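Local coordinates for protein endolysin (Clostridium phage phiCD27, PDB 3QAY) that probably hydrolyses the amide bond between N-acetylmuramoyl and L-alanine in clostridial peptidoglycan, using a zinc-dependent amidase domain of the phage's cell-wall-lysing enzyme, at residues I6-S11 against V51-E56; H10-S15 against E27-K32; D22-E27 against D150-Y155. One frame throughout, in Å; residues are numbered along the deposited sequence.

Contact 1: I6-S11 against V51-E56; sequences ITVGHS and VIICPE. With ZN (zinc ion), chain E; PO4 (phosphate ion), chain G.
I6 and T7 pair with V51 and I52 as parallel strands, and the backbone polar contacts set the register. I52 N donates to I6 O at 2.7 Å with an N-H...O angle of 173°, and I52 O in turn receives V8 N at 3.0 Å, so I52 gives both its amide and its carbonyl to the two residues flanking T7 on the neighbouring strand, as a parallel bridge at T7 requires. Each acceptor also takes a CA-H...O contact: V51 CA lies 3.3 Å from I6 O, and T7 CA lies 3.2 Å from I52 O.

Apolar contacts accompany the pairing and extend beyond it. V8 CG2 sits beside the backbone N (CG1 anti to it, chi1 168°) and meets I53 CG1 at 3.6 Å and I53 CD1 at 3.8 Å, the two side chains crossing obliquely. On the T7 side of the sheet, T7 CG2 rests 3.9 Å from I52 CB, while T7 OG1 bonds to E83. Farther along, the chains meet through S11 CB and C54 CB at 3.8 Å; S11 OG is held by E65.

Helix 27-44 connects the adjacent parallel strands 3-8 and 48-52, a beta-alpha-beta unit. The chemistry implies a backbone-bonded parallel pair from which the chain leaves the sheet at G9 and carries H10, whose NE2 binds the zinc ion.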
loop_
_atom_site.group_PDB
_atom_site.type_symbol
_atom_site.label_atom_id
_atom_site.label_comp_id
_atom_site.label_asym_id
_atom_site.label_seq_id
_atom_site.Cartn_x
_atom_site.Cartn_y
_atom_site.Cartn_z
ATOM N N ILE A 6 -3.822 7.575 1.282
ATOM C CA ILE A 6 -3.196 6.476 0.560
ATOM C C ILE A 6 -2.050 7.048 -0.259
ATOM O O ILE A 6 -2.272 7.879 -1.143
ATOM C CB ILE A 6 -4.173 5.756 -0.401
ATOM C CG1 ILE A 6 -5.360 5.172 0.357
ATOM C CG2 ILE A 6 -3.459 4.627 -1.153
ATOM C CD1 ILE A 6 -6.454 4.632 -0.563
ATOM N N THR A 7 -0.825 6.636 0.057
ATOM C CA THR A 7 0.316 6.971 -0.775
ATOM C C THR A 7 0.658 5.784 -1.666
ATOM O O THR A 7 0.521 4.635 -1.255
ATOM C CB THR A 7 1.548 7.362 0.051
ATOM O OG1 THR A 7 1.916 6.290 0.917
ATOM C CG2 THR A 7 1.272 8.605 0.877
ATOM N N VAL A 8 1.068 6.073 -2.900
ATOM C CA VAL A 8 1.613 5.059 -3.787
ATOM C C VAL A 8 3.128 5.079 -3.640
ATOM O O VAL A 8 3.762 6.125 -3.790
ATOM C CB VAL A 8 1.215 5.314 -5.252
ATOM C CG1 VAL A 8 2.023 4.441 -6.202
ATOM C CG2 VAL A 8 -0.294 5.087 -5.431
ATOM N N GLY A 9 3.697 3.919 -3.326
ATOM C CA GLY A 9 5.129 3.783 -3.180
ATOM C C GLY A 9 5.866 3.988 -4.488
ATOM O O GLY A 9 5.343 3.687 -5.565
ATOM N N HIS A 10 7.076 4.533 -4.377
ATOM C CA HIS A 10 7.998 4.719 -5.498
ATOM C C HIS A 10 7.557 5.829 -6.444
ATOM O O HIS A 10 6.599 6.546 -6.159
ATOM C CB HIS A 10 8.223 3.386 -6.210
ATOM C CG HIS A 10 8.571 2.280 -5.266
ATOM N ND1 HIS A 10 9.792 2.209 -4.633
ATOM C CD2 HIS A 10 7.842 1.238 -4.802
ATOM C CE1 HIS A 10 9.813 1.148 -3.847
ATOM N NE2 HIS A 10 8.643 0.541 -3.931
ATOM N N SER A 11 8.291 5.992 -7.544
ATOM C CA SER A 11 8.025 7.046 -8.520
ATOM C C SER A 11 8.743 6.780 -9.838
ATOM O O SER A 11 9.587 5.891 -9.939
ATOM C CB SER A 11 8.493 8.396 -7.973
ATOM O OG SER A 11 9.899 8.412 -7.779
ATOM N N VAL A 51 -5.601 10.424 -2.121
ATOM C CA VAL A 51 -4.578 9.591 -2.724
ATOM C C VAL A 51 -3.394 10.477 -3.074
ATOM O O VAL A 51 -3.563 11.501 -3.744
ATOM C CB VAL A 51 -5.096 8.893 -3.998
ATOM C CG1 VAL A 51 -3.958 8.158 -4.697
ATOM C CG2 VAL A 51 -6.233 7.936 -3.654
ATOM N N ILE A 52 -2.204 10.087 -2.617
ATOM C CA ILE A 52 -0.976 10.831 -2.892
ATOM C C ILE A 52 -0.060 9.998 -3.765
ATOM O O ILE A 52 0.417 8.950 -3.346
ATOM C CB ILE A 52 -0.201 11.187 -1.592
ATOM C CG1 ILE A 52 -1.081 11.973 -0.616
ATOM C CG2 ILE A 52 1.064 11.979 -1.922
ATOM C CD1 ILE A 52 -1.607 13.259 -1.167
ATOM N N ILE A 53 0.179 10.463 -4.985
ATOM C CA ILE A 53 1.092 9.802 -5.905
ATOM C C ILE A 53 2.130 10.827 -6.328
ATOM O O ILE A 53 1.791 11.976 -6.630
ATOM C CB ILE A 53 0.353 9.257 -7.146
ATOM C CG1 ILE A 53 -0.877 8.449 -6.719
ATOM C CG2 ILE A 53 1.292 8.394 -7.985
ATOM C CD1 ILE A 53 -1.627 7.761 -7.859
ATOM N N CYS A 54 3.395 10.423 -6.323
ATOM C CA CYS A 54 4.470 11.321 -6.711
ATOM C C CYS A 54 4.310 11.778 -8.159
ATOM O O CYS A 54 3.894 10.995 -9.011
ATOM C CB CYS A 54 5.830 10.648 -6.537
ATOM S SG CYS A 54 6.314 10.471 -4.823
ATOM N N PRO A 55 4.632 13.050 -8.439
ATOM C CA PRO A 55 4.688 13.474 -9.826
ATOM C C PRO A 55 5.657 12.587 -10.589
ATOM O O PRO A 55 6.647 12.124 -10.016
ATOM C CB PRO A 55 5.226 14.909 -9.751
ATOM C CG PRO A 55 5.092 15.325 -8.339
ATOM C CD PRO A 55 5.091 14.100 -7.510
ATOM N N GLU A 56 5.356 12.346 -11.862
ATOM C CA GLU A 56 6.224 11.561 -12.731
ATOM C C GLU A 56 7.171 12.452 -13.540
ATOM O O GLU A 56 6.798 13.552 -13.969
ATOM C CB GLU A 56 5.387 10.684 -13.660
ATOM C CG GLU A 56 4.587 9.620 -12.920
ATOM C CD GLU A 56 3.641 8.839 -13.811
ATOM O OE1 GLU A 56 3.632 9.079 -15.034
ATOM O OE2 GLU A 56 2.902 7.977 -13.286
HETATM ZN ZN ZN E . 7.939 -1.006 -2.869
HETATM P P PO4 G . -8.083 11.788 -4.598
HETATM O O1 PO4 G . -7.344 12.110 -5.871
HETATM O O2 PO4 G . -8.346 10.302 -4.567
HETATM O O3 PO4 G . -7.269 12.227 -3.406
HETATM O O4 PO4 G . -9.395 12.534 -4.554
HETATM O O HOH W 1 9.799 -0.395 -1.434
#

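Contact 2: H10-S15 against E27-K32; sequences HSILKS and EYQYNK. With ZN (zinc ion), chain E.
H10 and Y28 mark the closest backbone approach, CA to CA 6.1 Å, where the irregular loop 10-15 passes the first turn of helix 27-44.

H10 and E27 meet at the zinc ion. E27 CG is anti to the backbone N (chi1 167°), and the chain runs on extended to the carboxylate, whose OE2 binds the metal at 2.1 Å. OE2 lies in the plane of the H10 ring, at its edge, 3.0 Å from H10 NE2; both atoms are ligands of the same ion, which accounts for their closeness. Ring and carboxylate planes stand 74° apart. Water 1, at 2.4 Å from the zinc ion, and H85 also belong to the metal shell.

Y28 carries the packing. Its CG is anti to the backbone N (chi1 171°), and the ring beyond it meets the loop: S11 C lies over one face, and S11 CA is 3.8 Å from Y28 CE1. I12 CG1 meets Y28 CE2 at 3.9 Å, obliquely to the ring, the two side chains crossing at about a right angle. I12 CD1 also touches Q29 NE2 at 3.7 Å. The Y28 hydroxyl bonds to E56.

Second-shell bonds position the carboxylate: A21 N donates to E27 OE1 and L86 N to E27 OE2. Amide bonds to both oxygens probably fix the rotation of the carboxylate and present OE2 to the zinc ion, consistent with a preorganised metal site of an N-acetylmuramoyl-L-alanine amidase.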
loop_
_atom_site.group_PDB
_atom_site.type_symbol
_atom_site.label_atom_id
_atom_site.label_comp_id
_atom_site.label_asym_id
_atom_site.label_seq_id
_atom_site.Cartn_x
_atom_site.Cartn_y
_atom_site.Cartn_z
ATOM N N HIS A 10 7.076 4.533 -4.377
ATOM C CA HIS A 10 7.998 4.719 -5.498
ATOM C C HIS A 10 7.557 5.829 -6.444
ATOM O O HIS A 10 6.599 6.546 -6.159
ATOM C CB HIS A 10 8.223 3.386 -6.210
ATOM C CG HIS A 10 8.571 2.280 -5.266
ATOM N ND1 HIS A 10 9.792 2.209 -4.633
ATOM C CD2 HIS A 10 7.842 1.238 -4.802
ATOM C CE1 HIS A 10 9.813 1.148 -3.847
ATOM N NE2 HIS A 10 8.643 0.541 -3.931
ATOM N N SER A 11 8.291 5.992 -7.544
ATOM C CA SER A 11 8.025 7.046 -8.520
ATOM C C SER A 11 8.743 6.780 -9.838
ATOM O O SER A 11 9.587 5.891 -9.939
ATOM C CB SER A 11 8.493 8.396 -7.973
ATOM O OG SER A 11 9.899 8.412 -7.779
ATOM N N ILE A 12 8.404 7.576 -10.844
ATOM C CA ILE A 12 9.148 7.611 -12.087
ATOM C C ILE A 12 10.006 8.865 -12.081
ATOM O O ILE A 12 9.479 9.983 -12.093
ATOM C CB ILE A 12 8.216 7.613 -13.304
ATOM C CG1 ILE A 12 7.464 6.289 -13.388
ATOM C CG2 ILE A 12 9.015 7.844 -14.585
ATOM C CD1 ILE A 12 6.531 6.188 -14.563
ATOM N N LEU A 13 11.326 8.676 -12.064
ATOM C CA LEU A 13 12.272 9.793 -12.051
ATOM C C LEU A 13 12.243 10.582 -13.360
ATOM O O LEU A 13 11.605 10.180 -14.332
ATOM C CB LEU A 13 13.713 9.307 -11.781
ATOM C CG LEU A 13 14.223 9.021 -10.354
ATOM C CD1 LEU A 13 13.194 9.344 -9.261
ATOM C CD2 LEU A 13 14.754 7.599 -10.221
ATOM N N LYS A 14 12.952 11.709 -13.365
ATOM C CA LYS A 14 13.096 12.559 -14.545
ATOM C C LYS A 14 13.779 11.827 -15.702
ATOM O O LYS A 14 13.474 12.078 -16.868
ATOM C CB LYS A 14 13.894 13.811 -14.182
ATOM C CG LYS A 14 13.923 14.868 -15.274
ATOM C CD LYS A 14 14.724 16.083 -14.844
ATOM C CE LYS A 14 14.443 17.266 -15.759
ATOM N NZ LYS A 14 12.993 17.643 -15.740
ATOM N N SER A 15 14.695 10.924 -15.365
ATOM C CA SER A 15 15.362 10.071 -16.342
ATOM C C SER A 15 14.408 9.101 -17.032
ATOM O O SER A 15 14.732 8.562 -18.088
ATOM C CB SER A 15 16.436 9.243 -15.649
ATOM O OG SER A 15 15.836 8.252 -14.833
ATOM N N GLU A 27 5.518 -2.691 -10.156
ATOM C CA GLU A 27 4.959 -2.377 -8.846
ATOM C C GLU A 27 4.285 -1.007 -8.843
ATOM O O GLU A 27 3.126 -0.887 -8.454
ATOM C CB GLU A 27 6.052 -2.432 -7.779
ATOM C CG GLU A 27 5.661 -1.826 -6.451
ATOM C CD GLU A 27 6.765 -1.879 -5.422
ATOM O OE1 GLU A 27 7.912 -2.252 -5.761
ATOM O OE2 GLU A 27 6.480 -1.529 -4.262
ATOM N N TYR A 28 5.017 0.018 -9.274
ATOM C CA TYR A 28 4.492 1.385 -9.276
ATOM C C TYR A 28 3.198 1.500 -10.075
ATOM O O TYR A 28 2.212 2.059 -9.585
ATOM C CB TYR A 28 5.535 2.363 -9.815
ATOM C CG TYR A 28 5.015 3.763 -10.049
ATOM C CD1 TYR A 28 4.911 4.675 -9.002
ATOM C CD2 TYR A 28 4.638 4.180 -11.321
ATOM C CE1 TYR A 28 4.443 5.971 -9.220
ATOM C CE2 TYR A 28 4.163 5.463 -11.545
ATOM C CZ TYR A 28 4.068 6.353 -10.496
ATOM O OH TYR A 28 3.599 7.629 -10.725
ATOM N N GLN A 29 3.203 0.959 -11.294
ATOM C CA GLN A 29 2.044 1.027 -12.183
ATOM C C GLN A 29 0.839 0.300 -11.580
ATOM O O GLN A 29 -0.266 0.840 -11.600
ATOM C CB GLN A 29 2.359 0.453 -13.573
ATOM C CG GLN A 29 3.420 1.230 -14.380
ATOM C CD GLN A 29 2.995 2.655 -14.754
ATOM O OE1 GLN A 29 1.802 2.964 -14.848
ATOM N NE2 GLN A 29 3.977 3.527 -14.958
ATOM N N TYR A 30 1.043 -0.908 -11.044
ATOM C CA TYR A 30 -0.066 -1.641 -10.405
ATOM C C TYR A 30 -0.698 -0.803 -9.297
ATOM O O TYR A 30 -1.914 -0.602 -9.272
ATOM C CB TYR A 30 0.374 -2.997 -9.830
ATOM C CG TYR A 30 -0.800 -3.751 -9.228
ATOM C CD1 TYR A 30 -1.649 -4.495 -10.032
ATOM C CD2 TYR A 30 -1.090 -3.669 -7.869
ATOM C CE1 TYR A 30 -2.737 -5.168 -9.503
ATOM C CE2 TYR A 30 -2.183 -4.334 -7.325
ATOM C CZ TYR A 30 -3.000 -5.081 -8.147
ATOM O OH TYR A 30 -4.086 -5.742 -7.626
ATOM N N ASN A 31 0.136 -0.301 -8.394
ATOM C CA ASN A 31 -0.351 0.461 -7.246
ATOM C C ASN A 31 -0.922 1.834 -7.612
ATOM O O ASN A 31 -1.830 2.325 -6.947
ATOM C CB ASN A 31 0.745 0.567 -6.174
ATOM C CG ASN A 31 1.011 -0.770 -5.477
ATOM O OD1 ASN A 31 2.164 -1.160 -5.269
ATOM N ND2 ASN A 31 -0.051 -1.473 -5.122
ATOM N N LYS A 32 -0.415 2.435 -8.686
ATOM C CA LYS A 32 -1.037 3.629 -9.268
ATOM C C LYS A 32 -2.485 3.327 -9.701
ATOM O O LYS A 32 -3.373 4.172 -9.560
ATOM C CB LYS A 32 -0.195 4.141 -10.450
ATOM C CG LYS A 32 -0.808 5.287 -11.245
ATOM C CD LYS A 32 0.094 5.721 -12.393
ATOM C CE LYS A 32 -0.477 6.936 -13.124
ATOM N NZ LYS A 32 0.409 7.375 -14.241
HETATM ZN ZN ZN E . 7.939 -1.006 -2.869
HETATM O O HOH W 1 9.799 -0.395 -1.434
#

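Contact 3: D22-E27 against D150-Y155. With ZN (zinc ion), chain E.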
loop_
_atom_site.group_PDB
_atom_site.type_symbol
_atom_site.label_atom_id
_atom_site.label_comp_id
_atom_site.label_asym_id
_atom_site.label_seq_id
_atom_site.Cartn_x
_atom_site.Cartn_y
_atom_site.Cartn_z
ATOM N N ASP A 22 10.122 -4.470 -10.240
ATOM C CA ASP A 22 9.565 -4.780 -11.556
ATOM C C ASP A 22 9.724 -6.271 -11.845
ATOM O O ASP A 22 10.835 -6.794 -11.819
ATOM C CB ASP A 22 10.282 -3.965 -12.639
ATOM C CG ASP A 22 9.569 -4.016 -13.981
ATOM O OD1 ASP A 22 8.352 -3.757 -14.016
ATOM O OD2 ASP A 22 10.232 -4.300 -15.003
ATOM N N GLY A 23 8.613 -6.951 -12.115
ATOM C CA GLY A 23 8.640 -8.371 -12.439
ATOM C C GLY A 23 7.633 -8.714 -13.519
ATOM O O GLY A 23 7.672 -8.143 -14.612
ATOM N N VAL A 24 6.720 -9.636 -13.216
ATOM C CA VAL A 24 5.624 -9.946 -14.135
ATOM C C VAL A 24 4.638 -8.764 -14.237
ATOM O O VAL A 24 3.885 -8.660 -15.203
ATOM C CB VAL A 24 4.899 -11.255 -13.753
ATOM C CG1 VAL A 24 5.890 -12.418 -13.782
ATOM C CG2 VAL A 24 4.221 -11.137 -12.388
ATOM N N VAL A 25 4.669 -7.873 -13.248
ATOM C CA VAL A 25 3.972 -6.595 -13.321
ATOM C C VAL A 25 4.853 -5.526 -12.679
ATOM O O VAL A 25 5.649 -5.825 -11.785
ATOM C CB VAL A 25 2.599 -6.655 -12.606
ATOM C CG1 VAL A 25 2.778 -6.901 -11.105
ATOM C CG2 VAL A 25 1.781 -5.380 -12.886
ATOM N N ASN A 26 4.743 -4.286 -13.151
ATOM C CA ASN A 26 5.475 -3.195 -12.524
ATOM C C ASN A 26 4.762 -2.790 -11.244
ATOM O O ASN A 26 3.548 -2.581 -11.244
ATOM C CB ASN A 26 5.620 -1.999 -13.468
ATOM C CG ASN A 26 6.562 -0.946 -12.921
ATOM O OD1 ASN A 26 7.791 -1.034 -13.080
ATOM N ND2 ASN A 26 5.997 0.059 -12.276
ATOM N N GLU A 27 5.518 -2.691 -10.156
ATOM C CA GLU A 27 4.959 -2.377 -8.846
ATOM C C GLU A 27 4.285 -1.007 -8.843
ATOM O O GLU A 27 3.126 -0.887 -8.454
ATOM C CB GLU A 27 6.052 -2.432 -7.779
ATOM C CG GLU A 27 5.661 -1.826 -6.451
ATOM C CD GLU A 27 6.765 -1.879 -5.422
ATOM O OE1 GLU A 27 7.912 -2.252 -5.761
ATOM O OE2 GLU A 27 6.480 -1.529 -4.262
ATOM N N ASP A 150 6.961 -10.193 -8.763
ATOM C CA ASP A 150 7.836 -11.076 -9.544
ATOM C C ASP A 150 7.425 -12.552 -9.437
ATOM O O ASP A 150 8.203 -13.440 -9.780
ATOM C CB ASP A 150 9.304 -10.881 -9.126
ATOM C CG ASP A 150 9.566 -11.243 -7.669
ATOM O OD1 ASP A 150 8.593 -11.409 -6.895
ATOM O OD2 ASP A 150 10.753 -11.357 -7.291
ATOM N N ASN A 151 6.199 -12.796 -8.973
ATOM C CA ASN A 151 5.657 -14.145 -8.842
ATOM C C ASN A 151 4.376 -14.278 -9.671
ATOM O O ASN A 151 3.359 -13.664 -9.354
ATOM C CB ASN A 151 5.391 -14.480 -7.365
ATOM C CG ASN A 151 4.911 -15.917 -7.166
ATOM O OD1 ASN A 151 3.759 -16.240 -7.452
ATOM N ND2 ASN A 151 5.797 -16.782 -6.681
ATOM N N LYS A 152 4.443 -15.080 -10.734
ATOM C CA LYS A 152 3.324 -15.275 -11.668
ATOM C C LYS A 152 2.030 -15.641 -10.962
ATOM O O LYS A 152 0.979 -15.063 -11.226
ATOM C CB LYS A 152 3.642 -16.403 -12.654
ATOM C CG LYS A 152 4.688 -16.072 -13.696
ATOM C CD LYS A 152 4.102 -15.277 -14.865
ATOM C CE LYS A 152 4.960 -15.425 -16.116
ATOM N NZ LYS A 152 6.400 -15.166 -15.838
ATOM N N GLU A 153 2.132 -16.620 -10.072
ATOM C CA GLU A 153 0.972 -17.193 -9.399
ATOM C C GLU A 153 0.262 -16.126 -8.563
ATOM O O GLU A 153 -0.960 -16.023 -8.605
ATOM C CB GLU A 153 1.386 -18.396 -8.535
ATOM C CG GLU A 153 1.805 -19.656 -9.326
ATOM C CD GLU A 153 3.062 -19.483 -10.186
ATOM O OE1 GLU A 153 3.961 -18.677 -9.822
ATOM O OE2 GLU A 153 3.151 -20.162 -11.236
ATOM N N ASP A 154 1.034 -15.326 -7.825
ATOM C CA ASP A 154 0.489 -14.195 -7.070
ATOM C C ASP A 154 -0.237 -13.212 -7.981
ATOM O O ASP A 154 -1.352 -12.787 -7.677
ATOM C CB ASP A 154 1.590 -13.431 -6.312
ATOM C CG ASP A 154 1.809 -13.931 -4.890
ATOM O OD1 ASP A 154 1.284 -14.992 -4.510
ATOM O OD2 ASP A 154 2.532 -13.249 -4.135
ATOM N N TYR A 155 0.400 -12.832 -9.083
ATOM C CA TYR A 155 -0.192 -11.853 -9.994
ATOM C C TYR A 155 -1.440 -12.406 -10.699
ATOM O O TYR A 155 -2.400 -11.665 -10.935
ATOM C CB TYR A 155 0.840 -11.370 -11.017
ATOM C CG TYR A 155 0.361 -10.249 -11.924
ATOM C CD1 TYR A 155 -0.358 -9.169 -11.422
ATOM C CD2 TYR A 155 0.657 -10.258 -13.280
ATOM C CE1 TYR A 155 -0.785 -8.139 -12.257
ATOM C CE2 TYR A 155 0.239 -9.234 -14.115
ATOM C CZ TYR A 155 -0.483 -8.181 -13.601
ATOM O OH TYR A 155 -0.894 -7.171 -14.437
HETATM ZN ZN ZN E . 7.939 -1.006 -2.869
HETATM O O HOH W 2 1.717 -6.495 -16.425
HETATM O O HOH W 1 9.799 -0.395 -1.434
#
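V25 and Y155 make the aromatic part of this contact. V25 CB stands over one face of the Y155 ring, 3.7 Å from its centroid and 16° off the ring normal, which meets the geometry of a CH-pi interaction. The carbon is displaced toward the rim, its shortest distance being 3.6 Å to Y155 CZ. V25 CG2 continues outward to the phenol oxygen, and the two side chains cross at about a right angle. Y155 CG is anti to the backbone N (chi1 -174°), and the ring beyond it presents this face to V25 CB.

Aliphatic packing is shared out by V24, whose two methyls have different partners. CG2 lies 3.7 Å from Y155 CB, the side chains sliding past each other in opposite directions. CG1 meets the bent K152 chain, 3.5 Å from K152 CD and equally close to K152 NZ, so that the lysine folds back over the valine although its CB starts off away from the loop. The backbones come closest at G23 and D150, whose CA atoms are 4.0 Å apart; the approach depends on G23 having no side chain, since a CB there would point at D150 and clash with its CA.

Polar links between the segments are slight: water 2 donates to V24 O and has a weak bond with Y155 OH. Within 150-155, N151 OD1 accepts D154 N at 2.9 Å with an N-H...O angle of 165°, a side-chain N-cap. D150 OD2 takes S89 N, and V25 shares a backbone bond with C149.

This surface packing joins the loop before helix 27-44 to the capped start of helix 152-175. N26 is the N-cap residue of helix 27-44, and E27, a zinc ligand, follows at once; the contact therefore brings together two helix beginnings of the alpha/beta amidase fold.

How the contacts relate
The zinc ion relates the three contacts: contact 1 and contact 2 share H10 and S11, contact 2 and contact 3 share E27, and H85 adds a third protein ligand. Contacts 1 and 2 are neighbours, their centres about 8 Å apart, and E56 joins them, its OE2 lying 2.7 Å from Y28 OH, a probable hydrogen bond, and forming a 2.7 Å salt bridge to K32 NZ. Contact 3 is more distant, its centre about 15 Å from that of contact 2 and about 19 Å from that of contact 1; Y30 CB and V25 CG2 touch at 4.1 Å. The loop after strand 3-8 and the start of helix 27-44 supply H10 and E27; contact 3 reaches the zinc only through E27.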